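Local coordinates for protein BIM1 (Saccharomyces cerevisiae, PDB 2QJX) that binds microtubules, tracking their growing plus ends, through its N-terminal calponin homology domain, at residues E62-Q73 with V85-C93. Numbering follows the deposited sequence.
Sequences EYEFQTNYKILQ and VYVDKLIRC
Tyr69 and Ile91 carry most of this contact, Ile91 as a bump set in a hollow and Tyr69 as a flat floor. The Ile91 side chain enters a notch on helix 62-78 lined by Glu62, Phe65 and Gln66. Its CG1 meets Phe65 CB at 3.7 Å and lies at the edge of the phenyl ring, near the ring plane, while the terminal CD1 reaches on to Gln66 OE1 (3.4 Å) and the aliphatic CG of Glu62. With CG1 anti to the backbone N (chi1 -159°), the extended CG1-CD1 arm of the isoleucine is long enough to reach into this notch. The Tyr69 ring lies under Val87, Leu90 and Ile91, all three on one side of its plane and strung from its base to its hydroxyl. Both methyls of Val87 rest against the base, CG1 3.6 Å from Tyr69 CG and CG2 3.7 Å from Tyr69 CB; valine suits the place because its branch also sends CG1 to the Gln66 amide and CG2 to that of Gln73. Farther out, Leu90 CB packs 3.4 Å from Tyr69 OH, which is hydrogen-bonded to Gly34 O, so the buried tyrosine does not waste its polar end. With an alanine in place of Tyr69, the space under Val87, Leu90 and Ile91 would probably lose its filling, and Gly34 O its hydroxyl partner. At one end Val85 CG1 rests loosely against Leu72 CD2; at the other, Cys93 SG makes an oblique sulfur-aromatic contact with Phe65, 5.3 Å from the ring centroid. A water donates to both Glu62 OE1 and Ile91 O, bridging the two segments, between which there is no direct hydrogen bond. Leu72 also touches Met43 of helix 37-47 and, like Leu90, Phe101 of helix 95-112. Thus a single short helical turn, 87-90, with its flanking residues, packs on the long helix 62-78 within the all-helical calponin homology fold of the EB1 family.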
ATOM      1  N   GLU A  62      -9.824  -2.819  12.698  1.00 21.93           N
ATOM      2  CA  GLU A  62      -9.236  -1.494  12.544  1.00 21.76           C
ATOM      3  C   GLU A  62      -7.947  -1.239  13.314  1.00 21.11           C
ATOM      4  O   GLU A  62      -7.083  -0.502  12.840  1.00 19.66           O
ATOM      5  CB  GLU A  62     -10.244  -0.402  12.906  1.00 23.89           C
ATOM      6  CG  GLU A  62      -9.649   0.994  12.762  1.00 26.93           C
ATOM      7  CD  GLU A  62     -10.634   2.099  13.055  1.00 30.83           C
ATOM      8  OE1 GLU A  62     -11.622   2.233  12.301  1.00 32.70           O
ATOM      9  OE2 GLU A  62     -10.413   2.835  14.038  1.00 29.82           O
ATOM     10  N   TYR A  63      -7.804  -1.829  14.496  1.00 19.02           N
ATOM     11  CA  TYR A  63      -6.593  -1.593  15.268  1.00 19.53           C
ATOM     12  C   TYR A  63      -5.384  -2.139  14.520  1.00 19.45           C
ATOM     13  O   TYR A  63      -4.266  -1.659  14.702  1.00 19.79           O
ATOM     14  CB  TYR A  63      -6.713  -2.211  16.670  1.00 22.86           C
ATOM     15  CG  TYR A  63      -6.339  -3.669  16.784  1.00 25.67           C
ATOM     16  CD1 TYR A  63      -5.005  -4.058  16.909  1.00 28.42           C
ATOM     17  CD2 TYR A  63      -7.317  -4.660  16.796  1.00 26.65           C
ATOM     18  CE1 TYR A  63      -4.657  -5.397  17.049  1.00 30.49           C
ATOM     19  CE2 TYR A  63      -6.983  -5.998  16.933  1.00 28.41           C
ATOM     20  CZ  TYR A  63      -5.650  -6.361  17.060  1.00 30.11           C
ATOM     21  OH  TYR A  63      -5.312  -7.687  17.205  1.00 33.17           O
ATOM     22  N   GLU A  64      -5.618  -3.134  13.667  1.00 18.44           N
ATOM     23  CA  GLU A  64      -4.550  -3.719  12.868  1.00 17.90           C
ATOM     24  C   GLU A  64      -4.223  -2.791  11.697  1.00 17.03           C
ATOM     25  O   GLU A  64      -3.063  -2.683  11.301  1.00 18.95           O
ATOM     26  CB  GLU A  64      -4.958  -5.107  12.351  1.00 20.71           C
ATOM     27  CG  GLU A  64      -5.136  -6.139  13.465  1.00 21.94           C
ATOM     28  CD  GLU A  64      -5.559  -7.500  12.947  1.00 24.61           C
ATOM     29  OE1 GLU A  64      -6.597  -7.579  12.260  1.00 25.64           O
ATOM     30  OE2 GLU A  64      -4.851  -8.491  13.230  1.00 29.48           O
ATOM     31  N   PHE A  65      -5.236  -2.119  11.146  1.00 17.00           N
ATOM     32  CA  PHE A  65      -5.004  -1.188  10.040  1.00 16.88           C
ATOM     33  C   PHE A  65      -4.111  -0.068  10.558  1.00 17.33           C
ATOM     34  O   PHE A  65      -3.245   0.445   9.839  1.00 14.32           O
ATOM     35  CB  PHE A  65      -6.300  -0.531   9.540  1.00 17.72           C
ATOM     36  CG  PHE A  65      -7.391  -1.495   9.157  1.00 18.44           C
ATOM     37  CD1 PHE A  65      -7.130  -2.848   8.955  1.00 17.71           C
ATOM     38  CD2 PHE A  65      -8.691  -1.029   8.976  1.00 18.72           C
ATOM     39  CE1 PHE A  65      -8.149  -3.724   8.580  1.00 18.39           C
ATOM     40  CE2 PHE A  65      -9.717  -1.893   8.602  1.00 20.99           C
ATOM     41  CZ  PHE A  65      -9.446  -3.246   8.404  1.00 20.44           C
ATOM     42  N   GLN A  66      -4.346   0.320  11.808  1.00 15.95           N
ATOM     43  CA  GLN A  66      -3.582   1.393  12.434  1.00 18.78           C
ATOM     44  C   GLN A  66      -2.090   1.091  12.411  1.00 18.13           C
ATOM     45  O   GLN A  66      -1.273   1.989  12.183  1.00 18.25           O
ATOM     46  CB  GLN A  66      -4.039   1.607  13.878  1.00 19.72           C
ATOM     47  CG  GLN A  66      -3.738   3.004  14.408  1.00 24.57           C
ATOM     48  CD  GLN A  66      -4.641   4.069  13.800  1.00 25.31           C
ATOM     49  OE1 GLN A  66      -5.866   4.000  13.916  1.00 28.09           O
ATOM     50  NE2 GLN A  66      -4.040   5.061  13.155  1.00 25.92           N
ATOM     51  N   THR A  67      -1.743  -0.171  12.653  1.00 18.13           N
ATOM     52  CA  THR A  67      -0.353  -0.614  12.648  1.00 18.55           C
ATOM     53  C   THR A  67       0.226  -0.484  11.245  1.00 17.50           C
ATOM     54  O   THR A  67       1.376  -0.074  11.072  1.00 15.40           O
ATOM     55  CB  THR A  67      -0.234  -2.085  13.103  1.00 21.08           C
ATOM     56  OG1 THR A  67      -0.474  -2.165  14.512  1.00 24.70           O
ATOM     57  CG2 THR A  67       1.153  -2.641  12.796  1.00 24.90           C
ATOM     58  N   ASN A  68      -0.571  -0.831  10.240  1.00 15.67           N
ATOM     59  CA  ASN A  68      -0.103  -0.730   8.866  1.00 15.22           C
ATOM     60  C   ASN A  68       0.200   0.716   8.525  1.00 14.92           C
ATOM     61  O   ASN A  68       1.213   1.019   7.898  1.00 13.83           O
ATOM     62  CB  ASN A  68      -1.144  -1.286   7.895  1.00 12.82           C
ATOM     63  CG  ASN A  68      -1.373  -2.767   8.086  1.00 14.30           C
ATOM     64  OD1 ASN A  68      -0.526  -3.464   8.645  1.00 15.03           O
ATOM     65  ND2 ASN A  68      -2.508  -3.262   7.607  1.00 13.93           N
ATOM     66  N   TYR A  69      -0.674   1.619   8.949  1.00 12.98           N
ATOM     67  CA  TYR A  69      -0.459   3.027   8.666  1.00 14.51           C
ATOM     68  C   TYR A  69       0.739   3.614   9.411  1.00 13.99           C
ATOM     69  O   TYR A  69       1.416   4.504   8.900  1.00 15.48           O
ATOM     70  CB  TYR A  69      -1.734   3.824   8.950  1.00 12.32           C
ATOM     71  CG  TYR A  69      -2.745   3.677   7.841  1.00 15.17           C
ATOM     72  CD1 TYR A  69      -3.897   2.906   8.007  1.00 13.76           C
ATOM     73  CD2 TYR A  69      -2.515   4.260   6.597  1.00 12.73           C
ATOM     74  CE1 TYR A  69      -4.789   2.718   6.953  1.00 14.25           C
ATOM     75  CE2 TYR A  69      -3.399   4.078   5.541  1.00 15.57           C
ATOM     76  CZ  TYR A  69      -4.530   3.307   5.723  1.00 16.25           C
ATOM     77  OH  TYR A  69      -5.386   3.116   4.664  1.00 14.77           O
ATOM     78  N   LYS A  70       1.023   3.120  10.608  1.00 16.54           N
ATOM     79  CA  LYS A  70       2.178   3.631  11.330  1.00 16.98           C
ATOM     80  C   LYS A  70       3.447   3.153  10.621  1.00 17.01           C
ATOM     81  O   LYS A  70       4.451   3.867  10.566  1.00 15.13           O
ATOM     82  CB  LYS A  70       2.126   3.183  12.793  1.00 21.67           C
ATOM     83  CG  LYS A  70       1.027   3.925  13.548  1.00 27.59           C
ATOM     84  CD  LYS A  70       0.978   3.621  15.035  1.00 32.28           C
ATOM     85  CE  LYS A  70      -0.078   4.499  15.708  1.00 33.90           C
ATOM     86  NZ  LYS A  70      -0.317   4.141  17.135  1.00 34.77           N
ATOM     87  N   ILE A  71       3.386   1.953  10.054  1.00 14.49           N
ATOM     88  CA  ILE A  71       4.515   1.404   9.305  1.00 13.97           C
ATOM     89  C   ILE A  71       4.682   2.226   8.029  1.00 13.42           C
ATOM     90  O   ILE A  71       5.804   2.549   7.638  1.00 12.43           O
ATOM     91  CB  ILE A  71       4.274  -0.084   8.937  1.00 12.72           C
ATOM     92  CG1 ILE A  71       4.432  -0.958  10.185  1.00 12.60           C
ATOM     93  CG2 ILE A  71       5.260  -0.529   7.845  1.00 12.96           C
ATOM     94  CD1 ILE A  71       3.962  -2.413  10.007  1.00 12.33           C
ATOM     95  N   LEU A  72       3.564   2.566   7.385  1.00 13.05           N
ATOM     96  CA  LEU A  72       3.603   3.364   6.159  1.00 13.63           C
ATOM     97  C   LEU A  72       4.151   4.756   6.462  1.00 14.91           C
ATOM     98  O   LEU A  72       5.000   5.279   5.735  1.00 15.41           O
ATOM     99  CB  LEU A  72       2.198   3.493   5.554  1.00 13.71           C
ATOM    100  CG  LEU A  72       2.106   4.189   4.193  1.00 12.54           C
ATOM    101  CD1 LEU A  72       2.729   3.297   3.134  1.00 12.08           C
ATOM    102  CD2 LEU A  72       0.644   4.475   3.839  1.00 15.83           C
ATOM    103  N   GLN A  73       3.666   5.361   7.540  1.00 14.17           N
ATOM    104  CA  GLN A  73       4.134   6.687   7.910  1.00 16.76           C
ATOM    105  C   GLN A  73       5.625   6.682   8.221  1.00 15.80           C
ATOM    106  O   GLN A  73       6.336   7.616   7.856  1.00 15.45           O
ATOM    107  CB  GLN A  73       3.337   7.219   9.105  1.00 19.98           C
ATOM    108  CG  GLN A  73       1.993   7.813   8.702  1.00 24.84           C
ATOM    109  CD  GLN A  73       1.147   8.228   9.888  1.00 29.36           C
ATOM    110  OE1 GLN A  73       0.551   9.306   9.891  1.00 31.67           O
ATOM    111  NE2 GLN A  73       1.076   7.367  10.896  1.00 31.12           N
ATOM    112  N   VAL A  85      -0.208  11.952   4.361  1.00 24.10           N
ATOM    113  CA  VAL A  85      -0.907  10.692   4.570  1.00 26.37           C
ATOM    114  C   VAL A  85      -1.922  10.900   5.691  1.00 27.67           C
ATOM    115  O   VAL A  85      -1.569  10.884   6.868  1.00 29.18           O
ATOM    116  CB  VAL A  85       0.063   9.567   4.993  1.00 26.06           C
ATOM    117  CG1 VAL A  85      -0.673   8.241   5.038  1.00 26.34           C
ATOM    118  CG2 VAL A  85       1.237   9.497   4.033  1.00 24.04           C
ATOM    119  N   TYR A  86      -3.182  11.100   5.323  1.00 28.65           N
ATOM    120  CA  TYR A  86      -4.231  11.323   6.313  1.00 30.50           C
ATOM    121  C   TYR A  86      -4.869   9.997   6.707  1.00 28.19           C
ATOM    122  O   TYR A  86      -5.899   9.605   6.165  1.00 29.85           O
ATOM    123  CB  TYR A  86      -5.293  12.262   5.743  1.00 32.71           C
ATOM    124  CG  TYR A  86      -4.722  13.494   5.078  1.00 36.60           C
ATOM    125  CD1 TYR A  86      -3.905  14.383   5.779  1.00 37.92           C
ATOM    126  CD2 TYR A  86      -5.012  13.780   3.748  1.00 38.52           C
ATOM    127  CE1 TYR A  86      -3.395  15.531   5.167  1.00 38.72           C
ATOM    128  CE2 TYR A  86      -4.510  14.925   3.127  1.00 40.35           C
ATOM    129  CZ  TYR A  86      -3.706  15.795   3.840  1.00 40.08           C
ATOM    130  OH  TYR A  86      -3.231  16.933   3.222  1.00 40.28           O
ATOM    131  N   VAL A  87      -4.240   9.315   7.655  1.00 27.78           N
ATOM    132  CA  VAL A  87      -4.715   8.018   8.126  1.00 27.58           C
ATOM    133  C   VAL A  87      -6.192   8.040   8.497  1.00 28.09           C
ATOM    134  O   VAL A  87      -6.955   7.170   8.087  1.00 27.47           O
ATOM    135  CB  VAL A  87      -3.898   7.553   9.346  1.00 27.33           C
ATOM    136  CG1 VAL A  87      -4.401   6.205   9.832  1.00 26.74           C
ATOM    137  CG2 VAL A  87      -2.423   7.475   8.975  1.00 28.10           C
ATOM    138  N   ASP A  88      -6.584   9.043   9.275  1.00 29.47           N
ATOM    139  CA  ASP A  88      -7.964   9.193   9.716  1.00 30.98           C
ATOM    140  C   ASP A  88      -8.981   9.096   8.583  1.00 29.98           C
ATOM    141  O   ASP A  88     -10.085   8.582   8.777  1.00 30.51           O
ATOM    142  CB  ASP A  88      -8.115  10.524  10.462  1.00 35.46           C
ATOM    143  CG  ASP A  88      -7.160  11.588   9.947  1.00 39.25           C
ATOM    144  OD1 ASP A  88      -7.342  12.057   8.804  1.00 40.68           O
ATOM    145  OD2 ASP A  88      -6.214  11.947  10.682  1.00 42.54           O
ATOM    146  N   LYS A  89      -8.610   9.578   7.399  1.00 28.94           N
ATOM    147  CA  LYS A  89      -9.501   9.532   6.243  1.00 27.20           C
ATOM    148  C   LYS A  89      -9.466   8.186   5.517  1.00 25.54           C
ATOM    149  O   LYS A  89     -10.503   7.651   5.120  1.00 26.14           O
ATOM    150  CB  LYS A  89      -9.137  10.639   5.247  1.00 29.41           C
ATOM    151  CG  LYS A  89      -9.777  11.992   5.521  1.00 34.09           C
ATOM    152  CD  LYS A  89      -9.209  12.664   6.752  1.00 38.31           C
ATOM    153  CE  LYS A  89      -9.824  14.043   6.953  1.00 40.12           C
ATOM    154  NZ  LYS A  89      -9.234  14.758   8.121  1.00 43.19           N
ATOM    155  N   LEU A  90      -8.265   7.642   5.359  1.00 22.52           N
ATOM    156  CA  LEU A  90      -8.059   6.378   4.653  1.00 20.23           C
ATOM    157  C   LEU A  90      -8.503   5.122   5.401  1.00 20.92           C
ATOM    158  O   LEU A  90      -9.085   4.203   4.813  1.00 19.49           O
ATOM    159  CB  LEU A  90      -6.576   6.237   4.303  1.00 19.49           C
ATOM    160  CG  LEU A  90      -5.974   7.310   3.391  1.00 20.13           C
ATOM    161  CD1 LEU A  90      -4.457   7.204   3.412  1.00 22.24           C
ATOM    162  CD2 LEU A  90      -6.510   7.143   1.979  1.00 21.45           C
ATOM    163  N   ILE A  91      -8.215   5.091   6.696  1.00 19.85           N
ATOM    164  CA  ILE A  91      -8.529   3.943   7.532  1.00 22.54           C
ATOM    165  C   ILE A  91     -10.017   3.606   7.616  1.00 23.32           C
ATOM    166  O   ILE A  91     -10.382   2.497   8.006  1.00 22.84           O
ATOM    167  CB  ILE A  91      -7.949   4.153   8.945  1.00 21.07           C
ATOM    168  CG1 ILE A  91      -7.807   2.810   9.660  1.00 19.97           C
ATOM    169  CG2 ILE A  91      -8.832   5.106   9.734  1.00 20.97           C
ATOM    170  CD1 ILE A  91      -6.964   2.898  10.923  1.00 18.66           C
ATOM    171  N   ARG A  92     -10.875   4.548   7.245  1.00 25.35           N
ATOM    172  CA  ARG A  92     -12.311   4.290   7.283  1.00 28.52           C
ATOM    173  C   ARG A  92     -12.765   3.557   6.029  1.00 28.12           C
ATOM    174  O   ARG A  92     -13.949   3.258   5.859  1.00 28.47           O
ATOM    175  CB  ARG A  92     -13.098   5.596   7.445  1.00 32.05           C
ATOM    176  CG  ARG A  92     -13.093   6.140   8.867  1.00 37.44           C
ATOM    177  CD  ARG A  92     -14.149   7.222   9.046  1.00 41.58           C
ATOM    178  NE  ARG A  92     -14.308   7.619  10.443  1.00 47.25           N
ATOM    179  CZ  ARG A  92     -15.199   8.511  10.870  1.00 48.83           C
ATOM    180  NH1 ARG A  92     -16.016   9.101  10.007  1.00 50.44           N
ATOM    181  NH2 ARG A  92     -15.276   8.813  12.161  1.00 49.61           N
ATOM    182  N   CYS A  93     -11.809   3.265   5.153  1.00 25.72           N
ATOM    183  CA  CYS A  93     -12.074   2.554   3.913  1.00 26.30           C
ATOM    184  C   CYS A  93     -13.051   3.276   2.994  1.00 26.87           C
ATOM    185  O   CYS A  93     -13.816   2.639   2.276  1.00 27.23           O
ATOM    186  CB  CYS A  93     -12.595   1.147   4.214  1.00 26.70           C
ATOM    187  SG  CYS A  93     -11.446   0.125   5.160  1.00 26.50           S
TER
HETATM  188  O   HOH W   1     -12.037   1.151   9.623  1.00 42.88           O